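Local coordinates for protein R.Ecl18kI (Enterobacter cloacae, PDB 2GB7) that recognises the double-stranded sequence 5'-CCNGG-3' and cuts it before the first C as a type II restriction endonuclease that flips nucleotides out of the helix, at residues F[7-12]-F[102-107]; F[15-20]-F[109-114]. The protein carries 1 engineered substitution. All blocks are in the same frame, centred on the assembly; numbering follows the deposited sequence.

Contact 1 of 2, residues F[7-12]-F[102-107]. With nucleotides of chain A.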
loop_
_atom_site.group_PDB
_atom_site.type_symbol
_atom_site.label_atom_id
_atom_site.label_comp_id
_atom_site.label_asym_id
_atom_site.label_seq_id
_atom_site.Cartn_x
_atom_site.Cartn_y
_atom_site.Cartn_z
ATOM N N GLY F 7 9.585 -22.173 6.435
ATOM C CA GLY F 7 8.209 -22.426 5.976
ATOM C C GLY F 7 7.365 -23.031 7.081
ATOM O O GLY F 7 6.188 -22.723 7.241
ATOM N N GLU F 8 7.981 -23.904 7.864
ATOM C CA GLU F 8 7.294 -24.504 8.999
ATOM C C GLU F 8 6.943 -23.468 10.058
ATOM O O GLU F 8 5.866 -23.532 10.647
ATOM C CB GLU F 8 8.135 -25.638 9.584
ATOM C CG GLU F 8 8.039 -26.894 8.740
ATOM C CD GLU F 8 9.254 -27.794 8.850
ATOM O OE1 GLU F 8 9.927 -27.791 9.904
ATOM O OE2 GLU F 8 9.531 -28.511 7.866
ATOM N N PHE F 9 7.858 -22.523 10.281
ATOM C CA PHE F 9 7.681 -21.455 11.259
ATOM C C PHE F 9 6.536 -20.549 10.812
ATOM O O PHE F 9 5.690 -20.167 11.623
ATOM C CB PHE F 9 8.984 -20.662 11.405
ATOM C CG PHE F 9 9.038 -19.749 12.616
ATOM C CD1 PHE F 9 8.572 -20.165 13.858
ATOM C CD2 PHE F 9 9.616 -18.485 12.512
ATOM C CE1 PHE F 9 8.658 -19.316 14.970
ATOM C CE2 PHE F 9 9.696 -17.635 13.608
ATOM C CZ PHE F 9 9.224 -18.053 14.838
ATOM N N LYS F 10 6.486 -20.240 9.519
ATOM C CA LYS F 10 5.368 -19.452 8.972
ATOM C C LYS F 10 4.028 -20.133 9.214
ATOM O O LYS F 10 3.039 -19.472 9.596
ATOM C CB LYS F 10 5.542 -19.197 7.478
ATOM C CG LYS F 10 6.656 -18.233 7.119
ATOM C CD LYS F 10 6.715 -18.065 5.618
ATOM C CE LYS F 10 8.116 -18.290 5.076
ATOM N NZ LYS F 10 8.147 -18.224 3.577
ATOM N N THR F 11 3.987 -21.447 8.998
ATOM C CA THR F 11 2.753 -22.209 9.163
ATOM C C THR F 11 2.284 -22.215 10.618
ATOM O O THR F 11 1.091 -22.027 10.903
ATOM C CB THR F 11 2.892 -23.629 8.599
ATOM O OG1 THR F 11 3.120 -23.534 7.186
ATOM C CG2 THR F 11 1.620 -24.443 8.838
ATOM N N LEU F 12 3.235 -22.399 11.527
ATOM C CA LEU F 12 2.962 -22.324 12.949
ATOM C C LEU F 12 2.462 -20.925 13.353
ATOM O O LEU F 12 1.501 -20.811 14.107
ATOM C CB LEU F 12 4.213 -22.723 13.741
ATOM C CG LEU F 12 4.237 -22.497 15.251
ATOM C CD1 LEU F 12 3.219 -23.368 15.980
ATOM C CD2 LEU F 12 5.642 -22.745 15.769
ATOM N N PRO F 102 17.892 -15.776 10.820
ATOM C CA PRO F 102 17.508 -14.443 10.368
ATOM C C PRO F 102 16.246 -14.468 9.547
ATOM O O PRO F 102 15.442 -13.530 9.648
ATOM C CB PRO F 102 18.684 -14.013 9.472
ATOM C CG PRO F 102 19.754 -14.959 9.705
ATOM C CD PRO F 102 19.093 -16.234 10.109
ATOM N N THR F 103 16.055 -15.504 8.729
ATOM C CA THR F 103 14.831 -15.536 7.895
ATOM C C THR F 103 13.617 -15.767 8.785
ATOM O O THR F 103 12.562 -15.163 8.571
ATOM C CB THR F 103 14.912 -16.619 6.807
ATOM O OG1 THR F 103 16.157 -16.482 6.110
ATOM C CG2 THR F 103 13.772 -16.535 5.832
ATOM N N HIS F 104 13.776 -16.634 9.783
ATOM C CA HIS F 104 12.735 -16.930 10.766
ATOM C C HIS F 104 12.253 -15.678 11.494
ATOM O O HIS F 104 11.051 -15.393 11.522
ATOM C CB HIS F 104 13.259 -17.931 11.805
ATOM C CG HIS F 104 13.640 -19.256 11.231
ATOM N ND1 HIS F 104 14.877 -19.492 10.671
ATOM C CD2 HIS F 104 12.961 -20.426 11.158
ATOM C CE1 HIS F 104 14.949 -20.755 10.286
ATOM N NE2 HIS F 104 13.797 -21.341 10.561
ATOM N N ILE F 105 13.196 -14.951 12.089
ATOM C CA ILE F 105 12.902 -13.759 12.886
ATOM C C ILE F 105 12.265 -12.716 11.988
ATOM O O ILE F 105 11.233 -12.113 12.334
ATOM C CB ILE F 105 14.188 -13.203 13.540
ATOM C CG1 ILE F 105 14.707 -14.207 14.564
ATOM C CG2 ILE F 105 13.923 -11.874 14.252
ATOM C CD1 ILE F 105 16.049 -13.812 15.184
ATOM N N TYR F 106 12.852 -12.528 10.813
ATOM C CA TYR F 106 12.291 -11.597 9.832
ATOM C C TYR F 106 10.876 -12.013 9.424
ATOM O O TYR F 106 9.989 -11.166 9.373
ATOM C CB TYR F 106 13.206 -11.455 8.606
ATOM C CG TYR F 106 12.554 -10.614 7.520
ATOM C CD1 TYR F 106 12.532 -9.231 7.587
ATOM C CD2 TYR F 106 11.954 -11.230 6.424
ATOM C CE1 TYR F 106 11.901 -8.462 6.586
ATOM C CE2 TYR F 106 11.332 -10.478 5.424
ATOM C CZ TYR F 106 11.316 -9.098 5.510
ATOM O OH TYR F 106 10.713 -8.351 4.516
ATOM N N ASP F 107 10.656 -13.291 9.123
ATOM C CA ASP F 107 9.328 -13.772 8.728
ATOM C C ASP F 107 8.255 -13.552 9.793
ATOM O O ASP F 107 7.098 -13.206 9.484
ATOM C CB ASP F 107 9.383 -15.246 8.376
ATOM C CG ASP F 107 10.062 -15.493 7.047
ATOM O OD1 ASP F 107 10.334 -14.509 6.312
ATOM O OD2 ASP F 107 10.310 -16.681 6.752
ATOM P P DG A 6 8.951 -8.828 1.448
ATOM O OP1 DG A 6 9.201 -7.407 1.808
ATOM O OP2 DG A 6 9.628 -9.904 2.218
ATOM O "O5'" DG A 6 7.393 -9.120 1.518
ATOM C "C5'" DG A 6 6.439 -8.136 1.137
ATOM C "C4'" DG A 6 5.052 -8.687 1.347
ATOM O "O4'" DG A 6 4.047 -7.671 1.116
ATOM C "C3'" DG A 6 4.692 -9.854 0.428
ATOM O "O3'" DG A 6 3.905 -10.775 1.182
ATOM C "C2'" DG A 6 3.825 -9.195 -0.629
ATOM C "C1'" DG A 6 3.082 -8.193 0.228
ATOM N N9 DG A 6 2.443 -7.070 -0.445
ATOM C C8 DG A 6 2.437 -6.759 -1.784
ATOM N N7 DG A 6 1.737 -5.688 -2.052
ATOM C C5 DG A 6 1.261 -5.273 -0.814
ATOM C C6 DG A 6 0.431 -4.174 -0.460
ATOM O O6 DG A 6 -0.078 -3.325 -1.196
ATOM N N1 DG A 6 0.210 -4.123 0.914
ATOM C C2 DG A 6 0.712 -5.011 1.829
ATOM N N2 DG A 6 0.401 -4.781 3.114
ATOM N N3 DG A 6 1.468 -6.045 1.510
ATOM C C4 DG A 6 1.701 -6.111 0.184
#
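The rings of Phe9 and His104 meet obliquely, their planes 52° apart and their centroids separated by 5.9 Å. At the edge of the Phe9 ring, in its plane, lies the backbone carbonyl of His104, with Phe9 CE2 only 3.3 Å from His104 O. The same edge also touches the histidine's CB, whereas the edge of the imidazole is met by Phe9 CB, 4.0 Å from His104 CD2. Phe9 reaches this position because its CG lies anti to the backbone N (chi1 -166°), which carries the ring across to helix 102-134; Met75 and Leu79 add to its packing. The imidazole has a polar tie of its own, NE2 being hydrogen-bonded to the carbonyl of Leu4, just ahead of helix 6-20.

Lys10, next to Phe9 in sequence, reaches Asp107, about one turn past His104 on helix 102-134. Its chain bends at chi3 (-128°), and it is Lys10 CE that comes closest, 3.2 Å from Asp107 OD2, while Lys10 NZ stays 4.1 Å from that oxygen, too far for a salt bridge. From another flank of helix 102-134 Tyr106 turns to the bound DNA: its OH donates a 3.0 Å hydrogen bond to OP2 of DG6 in chain A, a phosphate oxygen at the edge of the phenol ring and in its plane. The second subunit also packs on this part of the helix, Ile105 meeting Ile105 of that subunit.

No hydrogen bond links the two segments, the polar tie of His104 going to Leu4 instead. Between them the contact thus rests on ring and aliphatic packing, with a probable weak attraction between Lys10 and Asp107 at the more exposed side, where Lys10 probably tempers the negative charge of Asp107 without pairing tightly with it.

Contact 2 of 2, residues F[15-20]-F[109-114]. With nucleotides of chain A.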
loop_
_atom_site.group_PDB
_atom_site.type_symbol
_atom_site.label_atom_id
_atom_site.label_comp_id
_atom_site.label_asym_id
_atom_site.label_seq_id
_atom_site.Cartn_x
_atom_site.Cartn_y
_atom_site.Cartn_z
ATOM N N LYS F 15 -1.090 -20.475 12.294
ATOM C CA LYS F 15 -1.948 -21.326 13.111
ATOM C C LYS F 15 -2.168 -20.689 14.476
ATOM O O LYS F 15 -3.300 -20.599 14.953
ATOM C CB LYS F 15 -1.330 -22.723 13.252
ATOM C CG LYS F 15 -2.201 -23.758 13.971
ATOM C CD LYS F 15 -1.469 -25.091 14.037
ATOM C CE LYS F 15 -2.091 -26.051 15.051
ATOM N NZ LYS F 15 -3.085 -27.004 14.451
ATOM N N GLU F 16 -1.081 -20.214 15.072
ATOM C CA GLU F 16 -1.104 -19.631 16.403
ATOM C C GLU F 16 -1.808 -18.298 16.425
ATOM O O GLU F 16 -2.510 -18.013 17.377
ATOM C CB GLU F 16 0.310 -19.450 16.952
ATOM C CG GLU F 16 1.025 -20.775 17.252
ATOM C CD GLU F 16 0.523 -21.471 18.508
ATOM O OE1 GLU F 16 0.862 -22.669 18.687
ATOM O OE2 GLU F 16 -0.170 -20.838 19.337
ATOM N N ARG F 17 -1.594 -17.482 15.395
ATOM C CA ARG F 17 -2.261 -16.178 15.316
ATOM C C ARG F 17 -3.772 -16.343 15.259
ATOM O O ARG F 17 -4.503 -15.634 15.954
ATOM C CB ARG F 17 -1.778 -15.373 14.108
ATOM C CG ARG F 17 -2.149 -13.889 14.212
ATOM C CD ARG F 17 -1.721 -13.070 12.999
ATOM N NE ARG F 17 -0.302 -13.220 12.695
ATOM C CZ ARG F 17 0.674 -12.547 13.292
ATOM N NH1 ARG F 17 0.395 -11.699 14.284
ATOM N NH2 ARG F 17 1.940 -12.772 12.930
ATOM N N LYS F 18 -4.235 -17.255 14.410
ATOM C CA LYS F 18 -5.663 -17.544 14.287
ATOM C C LYS F 18 -6.261 -18.025 15.611
ATOM O O LYS F 18 -7.374 -17.620 15.972
ATOM C CB LYS F 18 -5.911 -18.580 13.194
ATOM C CG LYS F 18 -7.366 -18.890 12.942
ATOM C CD LYS F 18 -7.522 -20.059 12.000
ATOM C CE LYS F 18 -8.060 -21.281 12.725
ATOM N NZ LYS F 18 -8.180 -22.448 11.793
ATOM N N SER F 19 -5.516 -18.868 16.324
ATOM C CA SER F 19 -5.989 -19.482 17.556
ATOM C C SER F 19 -6.070 -18.523 18.714
ATOM O O SER F 19 -6.884 -18.721 19.615
ATOM C CB SER F 19 -5.058 -20.617 17.990
ATOM O OG SER F 19 -5.017 -21.622 17.010
ATOM N N HIS F 20 -5.193 -17.525 18.731
ATOM C CA HIS F 20 -5.020 -16.717 19.928
ATOM C C HIS F 20 -5.473 -15.279 19.870
ATOM O O HIS F 20 -5.678 -14.664 20.912
ATOM C CB HIS F 20 -3.575 -16.750 20.376
ATOM C CG HIS F 20 -3.188 -18.061 20.971
ATOM N ND1 HIS F 20 -3.645 -18.479 22.203
ATOM C CD2 HIS F 20 -2.419 -19.062 20.491
ATOM C CE1 HIS F 20 -3.159 -19.679 22.461
ATOM N NE2 HIS F 20 -2.422 -20.058 21.434
ATOM N N ALA F 109 8.385 -11.102 12.170
ATOM C CA ALA F 109 8.113 -9.665 12.225
ATOM C C ALA F 109 7.307 -9.224 11.015
ATOM O O ALA F 109 6.386 -8.418 11.143
ATOM C CB ALA F 109 9.400 -8.882 12.301
ATOM N N LEU F 110 7.655 -9.767 9.853
ATOM C CA LEU F 110 6.906 -9.464 8.637
ATOM C C LEU F 110 5.425 -9.819 8.793
ATOM O O LEU F 110 4.556 -8.995 8.487
ATOM C CB LEU F 110 7.483 -10.181 7.410
ATOM C CG LEU F 110 6.772 -9.987 6.056
ATOM C CD1 LEU F 110 6.710 -8.515 5.638
ATOM C CD2 LEU F 110 7.514 -10.839 5.003
ATOM N N SER F 111 5.159 -11.034 9.274
ATOM C CA SER F 111 3.793 -11.507 9.500
ATOM C C SER F 111 3.059 -10.557 10.455
ATOM O O SER F 111 1.899 -10.193 10.198
ATOM C CB SER F 111 3.837 -12.926 10.079
ATOM O OG SER F 111 2.538 -13.473 10.191
ATOM N N ASN F 112 3.746 -10.159 11.531
ATOM C CA ASN F 112 3.230 -9.143 12.487
ATOM C C ASN F 112 2.845 -7.807 11.866
ATOM O O ASN F 112 1.745 -7.288 12.140
ATOM C CB ASN F 112 4.237 -8.877 13.602
ATOM C CG ASN F 112 4.283 -9.990 14.631
ATOM O OD1 ASN F 112 3.500 -10.944 14.600
ATOM N ND2 ASN F 112 5.203 -9.851 15.568
ATOM N N THR F 113 3.726 -7.227 11.039
ATOM C CA THR F 113 3.360 -5.931 10.446
ATOM C C THR F 113 2.256 -6.072 9.415
ATOM O O THR F 113 1.418 -5.160 9.250
ATOM C CB THR F 113 4.548 -5.122 9.845
ATOM O OG1 THR F 113 4.091 -3.803 9.484
ATOM C CG2 THR F 113 5.222 -5.855 8.652
ATOM N N GLN F 114 2.231 -7.206 8.721
ATOM C CA GLN F 114 1.141 -7.404 7.734
ATOM C C GLN F 114 -0.210 -7.585 8.416
ATOM O O GLN F 114 -1.268 -7.094 7.929
ATOM C CB GLN F 114 1.450 -8.585 6.832
ATOM C CG GLN F 114 2.735 -8.418 6.030
ATOM C CD GLN F 114 2.587 -7.393 4.902
ATOM O OE1 GLN F 114 2.420 -6.183 5.138
ATOM N NE2 GLN F 114 2.605 -7.880 3.668
ATOM P P DG A 7 4.087 -12.357 0.978
ATOM O OP1 DG A 7 5.545 -12.645 0.860
ATOM O OP2 DG A 7 3.171 -12.806 -0.093
ATOM O "O5'" DG A 7 3.576 -12.927 2.375
ATOM C "C5'" DG A 7 4.219 -12.526 3.585
ATOM C "C4'" DG A 7 3.200 -12.224 4.660
ATOM O "O4'" DG A 7 2.456 -11.030 4.316
ATOM C "C3'" DG A 7 2.162 -13.311 4.923
ATOM O "O3'" DG A 7 1.940 -13.379 6.339
ATOM C "C2'" DG A 7 0.947 -12.825 4.148
ATOM C "C1'" DG A 7 1.069 -11.311 4.236
ATOM N N9 DG A 7 0.541 -10.577 3.087
ATOM C C8 DG A 7 0.707 -10.891 1.760
ATOM N N7 DG A 7 0.138 -10.037 0.954
ATOM C C5 DG A 7 -0.442 -9.098 1.798
ATOM C C6 DG A 7 -1.188 -7.930 1.498
ATOM O O6 DG A 7 -1.481 -7.471 0.391
ATOM N N1 DG A 7 -1.599 -7.272 2.653
ATOM C C2 DG A 7 -1.314 -7.677 3.935
ATOM N N2 DG A 7 -1.804 -6.906 4.920
ATOM N N3 DG A 7 -0.607 -8.759 4.229
ATOM C C4 DG A 7 -0.209 -9.420 3.119
ATOM P P DG A 6 8.951 -8.828 1.448
ATOM O OP1 DG A 6 9.201 -7.407 1.808
ATOM O OP2 DG A 6 9.628 -9.904 2.218
ATOM O "O5'" DG A 6 7.393 -9.120 1.518
ATOM C "C5'" DG A 6 6.439 -8.136 1.137
ATOM C "C4'" DG A 6 5.052 -8.687 1.347
ATOM O "O4'" DG A 6 4.047 -7.671 1.116
ATOM C "C3'" DG A 6 4.692 -9.854 0.428
ATOM O "O3'" DG A 6 3.905 -10.775 1.182
ATOM C "C2'" DG A 6 3.825 -9.195 -0.629
ATOM C "C1'" DG A 6 3.082 -8.193 0.228
ATOM N N9 DG A 6 2.443 -7.070 -0.445
ATOM C C8 DG A 6 2.437 -6.759 -1.784
ATOM N N7 DG A 6 1.737 -5.688 -2.052
ATOM C C5 DG A 6 1.261 -5.273 -0.814
ATOM C C6 DG A 6 0.431 -4.174 -0.460
ATOM O O6 DG A 6 -0.078 -3.325 -1.196
ATOM N N1 DG A 6 0.210 -4.123 0.914
ATOM C C2 DG A 6 0.712 -5.011 1.829
ATOM N N2 DG A 6 0.401 -4.781 3.114
ATOM N N3 DG A 6 1.468 -6.045 1.510
ATOM C C4 DG A 6 1.701 -6.111 0.184
ATOM P P DG A 8 0.764 -14.296 6.938
ATOM O OP1 DG A 8 1.263 -14.816 8.243
ATOM O OP2 DG A 8 0.247 -15.243 5.925
ATOM O "O5'" DG A 8 -0.356 -13.221 7.285
ATOM C "C5'" DG A 8 -0.015 -12.080 8.063
ATOM C "C4'" DG A 8 -1.222 -11.200 8.271
ATOM O "O4'" DG A 8 -1.575 -10.537 7.035
ATOM C "C3'" DG A 8 -2.478 -11.928 8.738
ATOM O "O3'" DG A 8 -3.133 -11.112 9.705
ATOM C "C2'" DG A 8 -3.304 -12.052 7.470
ATOM C "C1'" DG A 8 -2.936 -10.781 6.727
ATOM N N9 DG A 8 -3.048 -10.845 5.273
ATOM C C8 DG A 8 -2.400 -11.713 4.431
ATOM N N7 DG A 8 -2.666 -11.498 3.171
ATOM C C5 DG A 8 -3.549 -10.427 3.182
ATOM C C6 DG A 8 -4.178 -9.745 2.110
ATOM O O6 DG A 8 -4.069 -9.956 0.895
ATOM N N1 DG A 8 -5.002 -8.723 2.566
ATOM C C2 DG A 8 -5.200 -8.400 3.887
ATOM N N2 DG A 8 -6.047 -7.389 4.127
ATOM N N3 DG A 8 -4.613 -9.024 4.896
ATOM C C4 DG A 8 -3.806 -10.020 4.474
#
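Arg17 spans the gap to Ser111 and Asn112, its CB directed at helix 102-134 and its CG anti to the backbone N. The chain runs straight to CD, which lies 4.1 Å from O3' of DG8 in chain A, then bends at chi3 (-54°) to bring Arg17 NE within 3.8 Å of Ser111 OG. Beyond CZ the guanidinium grips Asn112 end-on: Arg17 NH1 and NH2 both donate to Asn112 OD1, at 3.2 and 2.9 Å, with that oxygen lying in the guanidinium plane and the amide turned 88° against it. Arg17 NH2 also donates to Ser111 OG at 2.9 Å, somewhat out of plane, and the Ser111 carbonyl sits over one face.

Helix 102-134, which belongs to the EcoRII C-terminal family region of the PDDEXK clan, thus faces helix 6-20 with one flank and DNA with another. Ser111 OG links Arg17 to the DNA backbone, donating to OP1 of DG8 at 2.7 Å, while Asn112 ND2 is held by Thr72. On the DNA flank Gln114 reads minor-groove atoms: its backbone carbonyl O accepts from N2 of DG7, and its side-chain amide pairs with N3 and N2 of DG6, Gln114 NE2 reaching N3 at 3.1 Å. Gln114 OE1 is also bonded by Arg117 of the second subunit.

How the contacts relate
Contacts 1 and 2 follow one another along the same pair of helices, 6-20 and 102-134, with their centres about 11 Å apart. The character of the interface changes on the way: ring packing in contact 1, whose centre lies about 28 Å from the centre of the chain, gives way to buried hydrogen bonding in contact 2, whose centre lies about 18 Å from it. Both border the second subunit and the same DNA strand. Contact 1 reaches the strand through the phosphate of DG6, and contact 2 through the phosphate of DG8 and the bases of DG6 and DG7, so that helix 102-134 follows three successive nucleotides while helix 6-20 packs against helix 102-134 and adds Arg17 beside a phosphate.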